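Local atomic coordinates of selenium-binding protein (Sulfolobus tokodaii, PDB entry 2ECE), a protein that is of unproven function but folds as a beta propeller and may bind selenium, as its family is generally thought to do. Residues E25-G36 with F439-S450; G160-M168 with K179-A190. One frame throughout, in Å; residues are numbered along the deposited sequence.

Contact 1. Residues E25-G36 with F439-S450; sequences EDLAYVACLYTG and FGEARSHQVRLS
Tyr29 and Arg448 form a doubly hydrogen-bonded antiparallel pair, with Tyr29 N to Arg448 O at 2.8 Å. Leu33 and Arg443 pair in the same way further along. Between them the register slips by one residue at a beta bulge. Here Ala31 faces two residues: Ala31 N donates to Gln446 O at 3.0 Å, while Ala31 O accepts from His445 N. At the far end Leu27 N donates to the hydroxyl Ser450 OG at 3.0 Å, and Ser450 N returns a bond to Leu27 O.

Apolar contacts line the face that carries Ala28, Val30 and Cys32. The side chains of Val30 and Val447 lie alongside each other, with CG2 of each 3.9 Å apart. Cys32 SG sits over one face of the Phe439 ring, 4.0 Å from its centroid. With chi1 of Cys32 at -66°, SG lies beside its own backbone N and faces the ring. Beyond the strands, Ala442 CB rests over a face of the Tyr34 ring in a CH-pi contact. Water 1 joins Tyr34 OH to Glu441 N.

The charged ends turn elsewhere. Arg443 runs out extended to Asp406 and Asn407, and Glu25 reaches Arg394.

The chemistry is that of a buried strand pair. Backbone bonds set the register. Mostly apolar side chains pack on one face, where Val30, Phe439 and Val447 also meet Met418 of strand 417-423. This joins the two chain ends in one sheet, the Velcro-like closure familiar from beta propellers.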
# COMPACT_ATOMS: atom_id res chain seq x y z
N GLU A 25 -17.46 4.56 6.65
CA GLU A 25 -17.20 5.10 5.32
C GLU A 25 -18.41 4.92 4.39
O GLU A 25 -19.08 3.89 4.44
CB GLU A 25 -15.98 4.40 4.70
CG GLU A 25 -16.19 2.93 4.33
CD GLU A 25 -16.07 1.97 5.51
OE1 GLU A 25 -15.92 2.44 6.66
OE2 GLU A 25 -16.12 0.74 5.29
N ASP A 26 -18.67 5.91 3.54
CA ASP A 26 -19.77 5.85 2.58
C ASP A 26 -19.26 5.45 1.20
O ASP A 26 -19.98 4.85 0.40
CB ASP A 26 -20.46 7.21 2.42
CG ASP A 26 -21.38 7.55 3.57
OD1 ASP A 26 -22.09 6.64 4.06
OD2 ASP A 26 -21.41 8.74 3.96
N LEU A 27 -17.99 5.78 0.92
CA LEU A 27 -17.40 5.50 -0.38
C LEU A 27 -16.01 4.92 -0.29
O LEU A 27 -15.32 5.04 0.72
CB LEU A 27 -17.32 6.78 -1.20
CG LEU A 27 -18.58 7.62 -1.37
CD1 LEU A 27 -18.19 9.03 -1.78
CD2 LEU A 27 -19.50 6.96 -2.39
N ALA A 28 -15.59 4.32 -1.40
CA ALA A 28 -14.27 3.73 -1.53
C ALA A 28 -13.69 4.18 -2.86
O ALA A 28 -14.25 3.91 -3.92
CB ALA A 28 -14.36 2.21 -1.49
N TYR A 29 -12.57 4.90 -2.80
CA TYR A 29 -11.92 5.36 -4.01
C TYR A 29 -10.91 4.27 -4.35
O TYR A 29 -10.17 3.82 -3.48
CB TYR A 29 -11.22 6.69 -3.74
CG TYR A 29 -12.19 7.80 -3.38
CD1 TYR A 29 -13.11 8.28 -4.32
CD2 TYR A 29 -12.20 8.37 -2.11
CE1 TYR A 29 -14.01 9.31 -4.00
CE2 TYR A 29 -13.09 9.39 -1.77
CZ TYR A 29 -13.99 9.85 -2.72
OH TYR A 29 -14.86 10.88 -2.41
N VAL A 30 -10.90 3.83 -5.60
CA VAL A 30 -10.00 2.75 -5.99
C VAL A 30 -9.13 3.10 -7.19
O VAL A 30 -9.63 3.51 -8.24
CB VAL A 30 -10.80 1.47 -6.30
CG1 VAL A 30 -9.85 0.29 -6.53
CG2 VAL A 30 -11.76 1.17 -5.15
N ALA A 31 -7.82 2.91 -7.04
CA ALA A 31 -6.90 3.18 -8.12
C ALA A 31 -7.02 2.02 -9.11
O ALA A 31 -6.76 0.87 -8.76
CB ALA A 31 -5.47 3.27 -7.59
N CYS A 32 -7.44 2.33 -10.34
CA CYS A 32 -7.61 1.30 -11.37
C CYS A 32 -6.73 1.56 -12.58
O CYS A 32 -6.45 2.71 -12.92
CB CYS A 32 -9.08 1.24 -11.81
SG CYS A 32 -10.18 0.68 -10.49
N LEU A 33 -6.30 0.49 -13.25
CA LEU A 33 -5.41 0.66 -14.39
C LEU A 33 -5.67 -0.29 -15.57
O LEU A 33 -6.17 -1.40 -15.41
CB LEU A 33 -3.96 0.48 -13.94
CG LEU A 33 -3.66 -0.87 -13.27
CD1 LEU A 33 -2.20 -1.23 -13.48
CD2 LEU A 33 -4.00 -0.81 -11.78
N TYR A 34 -5.31 0.19 -16.76
CA TYR A 34 -5.40 -0.59 -17.99
C TYR A 34 -3.96 -0.86 -18.42
O TYR A 34 -3.71 -1.62 -19.37
CB TYR A 34 -6.15 0.18 -19.07
CG TYR A 34 -7.66 0.09 -18.95
CD1 TYR A 34 -8.32 -1.13 -19.12
CD2 TYR A 34 -8.43 1.21 -18.65
CE1 TYR A 34 -9.71 -1.23 -19.00
CE2 TYR A 34 -9.82 1.13 -18.53
CZ TYR A 34 -10.45 -0.09 -18.71
OH TYR A 34 -11.81 -0.18 -18.60
N THR A 35 -3.02 -0.23 -17.72
CA THR A 35 -1.61 -0.40 -18.00
C THR A 35 -1.25 -1.88 -17.81
O THR A 35 -1.48 -2.44 -16.74
CB THR A 35 -0.73 0.45 -17.05
OG1 THR A 35 -1.11 1.83 -17.15
CG2 THR A 35 0.73 0.32 -17.41
N GLY A 36 -0.72 -2.51 -18.85
CA GLY A 36 -0.35 -3.91 -18.75
C GLY A 36 -1.42 -4.88 -19.23
O GLY A 36 -1.19 -6.09 -19.31
N PHE A 439 -14.20 -5.00 -12.07
CA PHE A 439 -13.74 -3.86 -12.85
C PHE A 439 -13.58 -4.13 -14.35
O PHE A 439 -12.97 -3.34 -15.07
CB PHE A 439 -12.44 -3.33 -12.25
CG PHE A 439 -12.62 -2.75 -10.87
CD1 PHE A 439 -13.15 -1.47 -10.70
CD2 PHE A 439 -12.29 -3.49 -9.73
CE1 PHE A 439 -13.35 -0.94 -9.43
CE2 PHE A 439 -12.49 -2.96 -8.46
CZ PHE A 439 -13.02 -1.68 -8.30
N GLY A 440 -14.14 -5.25 -14.81
CA GLY A 440 -14.06 -5.58 -16.23
C GLY A 440 -12.67 -5.97 -16.67
O GLY A 440 -12.11 -6.95 -16.19
N GLU A 441 -12.09 -5.20 -17.60
CA GLU A 441 -10.75 -5.49 -18.09
C GLU A 441 -9.71 -4.64 -17.36
O GLU A 441 -8.50 -4.80 -17.57
CB GLU A 441 -10.66 -5.24 -19.60
CG GLU A 441 -11.58 -6.11 -20.46
CD GLU A 441 -11.22 -7.58 -20.41
OE1 GLU A 441 -10.03 -7.92 -20.54
OE2 GLU A 441 -12.14 -8.41 -20.26
N ALA A 442 -10.18 -3.72 -16.53
CA ALA A 442 -9.28 -2.85 -15.77
C ALA A 442 -8.84 -3.61 -14.52
O ALA A 442 -9.54 -4.50 -14.06
CB ALA A 442 -9.99 -1.56 -15.37
N ARG A 443 -7.67 -3.25 -13.98
CA ARG A 443 -7.14 -3.91 -12.78
C ARG A 443 -7.25 -2.93 -11.61
O ARG A 443 -7.17 -1.72 -11.81
CB ARG A 443 -5.69 -4.33 -13.00
CG ARG A 443 -5.53 -5.32 -14.15
CD ARG A 443 -4.08 -5.71 -14.41
NE ARG A 443 -3.98 -6.61 -15.56
CZ ARG A 443 -2.84 -7.04 -16.08
NH1 ARG A 443 -1.68 -6.67 -15.55
NH2 ARG A 443 -2.85 -7.84 -17.14
N SER A 444 -7.41 -3.46 -10.40
CA SER A 444 -7.56 -2.60 -9.22
C SER A 444 -6.38 -2.67 -8.24
O SER A 444 -5.78 -3.72 -8.05
CB SER A 444 -8.86 -2.95 -8.50
OG SER A 444 -8.95 -4.35 -8.25
N HIS A 445 -6.06 -1.53 -7.63
CA HIS A 445 -4.96 -1.49 -6.68
C HIS A 445 -5.37 -0.89 -5.32
O HIS A 445 -6.28 -1.39 -4.66
CB HIS A 445 -3.77 -0.72 -7.27
CG HIS A 445 -2.44 -1.16 -6.72
ND1 HIS A 445 -1.69 -2.15 -7.31
CD2 HIS A 445 -1.79 -0.81 -5.58
CE1 HIS A 445 -0.63 -2.40 -6.56
NE2 HIS A 445 -0.66 -1.60 -5.51
N GLN A 446 -4.71 0.18 -4.90
CA GLN A 446 -5.02 0.75 -3.59
C GLN A 446 -6.42 1.31 -3.41
O GLN A 446 -7.01 1.87 -4.33
CB GLN A 446 -4.00 1.81 -3.19
CG GLN A 446 -4.11 2.21 -1.72
CD GLN A 446 -2.86 2.85 -1.19
OE1 GLN A 446 -2.34 3.82 -1.77
NE2 GLN A 446 -2.34 2.33 -0.09
N VAL A 447 -6.94 1.14 -2.20
CA VAL A 447 -8.27 1.62 -1.86
C VAL A 447 -8.18 2.65 -0.74
O VAL A 447 -7.45 2.45 0.23
CB VAL A 447 -9.16 0.44 -1.37
CG1 VAL A 447 -10.50 0.95 -0.85
CG2 VAL A 447 -9.39 -0.53 -2.52
N ARG A 448 -8.89 3.77 -0.90
CA ARG A 448 -8.92 4.80 0.14
C ARG A 448 -10.38 5.03 0.48
O ARG A 448 -11.18 5.37 -0.39
CB ARG A 448 -8.28 6.11 -0.34
CG ARG A 448 -6.91 6.40 0.30
CD ARG A 448 -5.81 5.50 -0.29
NE ARG A 448 -4.58 5.48 0.50
CZ ARG A 448 -4.42 4.77 1.62
NH1 ARG A 448 -5.41 4.03 2.09
NH2 ARG A 448 -3.26 4.80 2.26
N LEU A 449 -10.72 4.83 1.75
CA LEU A 449 -12.10 5.01 2.19
C LEU A 449 -12.39 6.46 2.56
O LEU A 449 -11.58 7.12 3.21
CB LEU A 449 -12.38 4.09 3.38
CG LEU A 449 -12.03 2.61 3.18
CD1 LEU A 449 -12.25 1.85 4.49
CD2 LEU A 449 -12.88 2.03 2.06
N SER A 450 -13.55 6.96 2.15
CA SER A 450 -13.94 8.33 2.47
C SER A 450 -13.90 8.48 4.00
O SER A 450 -14.40 7.62 4.72
CB SER A 450 -15.35 8.63 1.95
OG SER A 450 -16.30 7.71 2.48
O HOH W 1 -13.45 -2.56 -18.78

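Contact 2. Residues G160-M168 with K179-A190; sequences GEGPGGILM and KWEIDRGDQYLA
Backbone bonds join the two segments at both ends: Trp180 N donates to Ile166 O at 2.8 Å, beside the antiparallel pair Leu167-Lys179, and Gly164 N donates to Tyr188 O at 2.9 Å. Between these points residues 181-187 loop outward. A type II' turn from Arg184 to Gln187 and an Asx turn, in which Asp183 OD1 accepts from Gly185 N, shape the loop.

Glu181 reaches back to the strand. Its OE2 uses the syn lone pair to accept from Ile166 N at 2.7 Å. The chain bends at chi2 (80°), which brings the carboxylate back to the backbone N of Ile166. OE1 is bonded to Tyr137 OH, so both oxygens are held.

The Arg184 guanidinium is sandwiched. Pro163 CB lies over the centre of one face, 3.5 Å above the plane, and Glu181 CG lies over the opposite face. Arg184 NH2 also bonds to Tyr137 OH. Its salt bridge to Glu181 OE2 is long and acts through charge alone.

Pro163 follows a cis peptide bond and packs on Tyr188. Its CA lies over the ring face in a CH-pi contact, 4.2 Å from the centroid, and Pro163 CG touches Tyr188 CD2. At the end of the ring, Tyr188 OH accepts a weak bond from Gly162 N. Water 2 links that hydroxyl to Glu161 OE2.

Met168 SD meets the edge of the Trp180 indole in its plane, 3.6 Å from Trp180 CD1. This is a Met-aromatic contact.

The loop follows strand 176-179 and leads to strand 193-196 of the next sheet. Strand 165-169 pairs with strand 150-154 along its other edge. Ile166 and Trp180 both touch Leu202 of strand 201-204, while Glu181 and Arg184 pack on Trp233 of strand 229-234.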
# COMPACT_ATOMS: atom_id res chain seq x y z
N GLY A 160 16.05 6.18 -14.05
CA GLY A 160 15.54 4.84 -13.82
C GLY A 160 16.46 4.02 -12.93
O GLY A 160 16.18 2.85 -12.66
N GLU A 161 17.56 4.61 -12.50
CA GLU A 161 18.49 3.94 -11.59
C GLU A 161 18.22 4.52 -10.20
O GLU A 161 17.09 4.91 -9.91
CB GLU A 161 19.95 4.19 -12.01
CG GLU A 161 20.30 3.61 -13.39
CD GLU A 161 20.10 2.10 -13.47
OE1 GLU A 161 19.79 1.59 -14.57
OE2 GLU A 161 20.25 1.42 -12.43
N GLY A 162 19.24 4.58 -9.35
CA GLY A 162 19.05 5.12 -8.01
C GLY A 162 20.04 6.23 -7.69
O GLY A 162 20.87 6.57 -8.53
N PRO A 163 20.00 6.80 -6.48
CA PRO A 163 19.09 6.46 -5.38
C PRO A 163 17.65 6.89 -5.63
O PRO A 163 17.39 7.85 -6.34
CB PRO A 163 19.68 7.22 -4.18
CG PRO A 163 21.12 7.45 -4.57
CD PRO A 163 21.00 7.78 -6.03
N GLY A 164 16.72 6.14 -5.05
CA GLY A 164 15.33 6.50 -5.14
C GLY A 164 15.14 7.22 -3.82
O GLY A 164 16.13 7.41 -3.09
N GLY A 165 13.92 7.61 -3.48
CA GLY A 165 13.75 8.29 -2.21
C GLY A 165 12.39 8.91 -2.01
O GLY A 165 11.40 8.43 -2.54
N ILE A 166 12.36 10.00 -1.25
CA ILE A 166 11.11 10.68 -0.93
C ILE A 166 11.15 12.16 -1.29
O ILE A 166 12.11 12.86 -0.96
CB ILE A 166 10.81 10.55 0.59
CG1 ILE A 166 10.75 9.07 0.97
CG2 ILE A 166 9.52 11.28 0.93
CD1 ILE A 166 10.87 8.81 2.47
N LEU A 167 10.12 12.61 -1.99
CA LEU A 167 10.03 14.02 -2.35
C LEU A 167 8.85 14.60 -1.59
O LEU A 167 8.03 13.86 -1.04
CB LEU A 167 9.80 14.20 -3.86
CG LEU A 167 8.48 13.67 -4.43
CD1 LEU A 167 7.78 14.77 -5.20
CD2 LEU A 167 8.78 12.49 -5.34
N MET A 168 8.76 15.93 -1.56
CA MET A 168 7.69 16.60 -0.86
C MET A 168 6.94 17.54 -1.78
O MET A 168 7.50 18.06 -2.76
CB MET A 168 8.27 17.39 0.32
CG MET A 168 8.87 16.52 1.41
SD MET A 168 10.05 17.44 2.41
CE MET A 168 8.96 18.39 3.47
N LYS A 179 13.67 16.99 -3.00
CA LYS A 179 14.05 15.82 -2.22
C LYS A 179 13.90 16.08 -0.73
O LYS A 179 14.19 17.18 -0.25
CB LYS A 179 15.51 15.42 -2.48
CG LYS A 179 15.78 14.71 -3.78
CD LYS A 179 17.17 14.08 -3.75
CE LYS A 179 17.53 13.43 -5.07
NZ LYS A 179 17.50 14.44 -6.16
N TRP A 180 13.46 15.07 0.00
CA TRP A 180 13.32 15.20 1.45
C TRP A 180 14.65 14.94 2.14
O TRP A 180 14.96 15.56 3.17
CB TRP A 180 12.29 14.20 1.97
CG TRP A 180 12.27 14.10 3.46
CD1 TRP A 180 11.77 15.00 4.35
CD2 TRP A 180 12.82 13.03 4.24
NE1 TRP A 180 11.96 14.56 5.64
CE2 TRP A 180 12.60 13.35 5.60
CE3 TRP A 180 13.47 11.83 3.93
CZ2 TRP A 180 13.02 12.52 6.65
CZ3 TRP A 180 13.88 11.00 4.97
CH2 TRP A 180 13.65 11.34 6.31
N GLU A 181 15.44 14.03 1.58
CA GLU A 181 16.72 13.65 2.16
C GLU A 181 17.79 14.73 2.16
O GLU A 181 18.05 15.36 1.13
CB GLU A 181 17.30 12.42 1.45
CG GLU A 181 16.42 11.17 1.42
CD GLU A 181 15.36 11.24 0.34
OE1 GLU A 181 15.40 12.19 -0.48
OE2 GLU A 181 14.49 10.35 0.30
N ILE A 182 18.43 14.91 3.31
CA ILE A 182 19.52 15.87 3.45
C ILE A 182 20.80 15.03 3.53
O ILE A 182 21.83 15.37 2.94
CB ILE A 182 19.37 16.75 4.72
CG1 ILE A 182 18.30 17.82 4.48
CG2 ILE A 182 20.70 17.43 5.05
CD1 ILE A 182 18.66 18.81 3.37
N ASP A 183 20.72 13.91 4.26
CA ASP A 183 21.85 12.99 4.43
C ASP A 183 21.30 11.56 4.41
O ASP A 183 20.82 11.07 5.43
CB ASP A 183 22.55 13.25 5.77
CG ASP A 183 23.74 12.33 5.99
OD1 ASP A 183 23.89 11.34 5.25
OD2 ASP A 183 24.53 12.60 6.92
N ARG A 184 21.41 10.90 3.26
CA ARG A 184 20.87 9.54 3.10
C ARG A 184 21.81 8.40 3.48
O ARG A 184 21.43 7.24 3.34
CB ARG A 184 20.40 9.33 1.66
CG ARG A 184 21.53 9.21 0.63
CD ARG A 184 21.02 9.62 -0.75
NE ARG A 184 19.69 9.08 -0.96
CZ ARG A 184 18.73 9.65 -1.68
NH1 ARG A 184 18.94 10.82 -2.29
NH2 ARG A 184 17.55 9.07 -1.75
N GLY A 185 23.01 8.71 3.95
CA GLY A 185 23.93 7.65 4.30
C GLY A 185 24.09 6.74 3.09
O GLY A 185 24.27 7.24 1.98
N ASP A 186 24.01 5.43 3.28
CA ASP A 186 24.14 4.53 2.15
C ASP A 186 22.82 3.99 1.63
O ASP A 186 22.78 2.97 0.94
CB ASP A 186 25.11 3.39 2.46
CG ASP A 186 24.57 2.40 3.48
OD1 ASP A 186 25.24 1.37 3.69
OD2 ASP A 186 23.49 2.63 4.06
N GLN A 187 21.72 4.67 1.95
CA GLN A 187 20.42 4.24 1.45
C GLN A 187 20.43 4.52 -0.06
O GLN A 187 20.85 5.59 -0.49
CB GLN A 187 19.29 5.03 2.12
CG GLN A 187 17.92 4.86 1.45
CD GLN A 187 17.67 5.88 0.36
OE1 GLN A 187 17.12 5.57 -0.70
NE2 GLN A 187 18.05 7.12 0.62
N TYR A 188 19.97 3.55 -0.84
CA TYR A 188 19.95 3.71 -2.30
C TYR A 188 18.60 3.27 -2.86
O TYR A 188 17.99 3.99 -3.66
CB TYR A 188 21.10 2.89 -2.89
CG TYR A 188 21.24 2.95 -4.39
CD1 TYR A 188 20.61 2.01 -5.21
CD2 TYR A 188 22.03 3.93 -5.00
CE1 TYR A 188 20.76 2.04 -6.59
CE2 TYR A 188 22.19 3.97 -6.39
CZ TYR A 188 21.55 3.02 -7.17
OH TYR A 188 21.70 3.05 -8.54
N LEU A 189 18.13 2.11 -2.44
CA LEU A 189 16.85 1.58 -2.88
C LEU A 189 15.71 2.21 -2.07
O LEU A 189 15.94 2.79 -1.01
CB LEU A 189 16.82 0.06 -2.70
CG LEU A 189 17.04 -0.87 -3.90
CD1 LEU A 189 17.84 -0.21 -5.01
CD2 LEU A 189 17.71 -2.14 -3.40
N ALA A 190 14.48 2.08 -2.57
CA ALA A 190 13.32 2.64 -1.88
C ALA A 190 12.07 1.87 -2.29
O ALA A 190 12.13 0.98 -3.15
CB ALA A 190 13.14 4.13 -2.26
O HOH W 2 20.80 1.04 -9.95

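In the fold
From the N terminus, after the short helix 16-20 the chain lays down its first strand, 27-33, one half of contact 1. It then passes through strands 44-49 and 60-65 of the same sheet and on to the following sheets of the propeller. Contact 2 comes early in this course and closes a short loop around the hairpin of strands 165-169 and 176-179. It ties that sheet to the connection toward the sheet starting with 193-196. Contact 1 closes only when strand 443-449 returns near the C terminus, so contact 2 is nested within its long loop. Their centres are about 28 Å apart, on opposite sides of the chain's centre, and they do not touch.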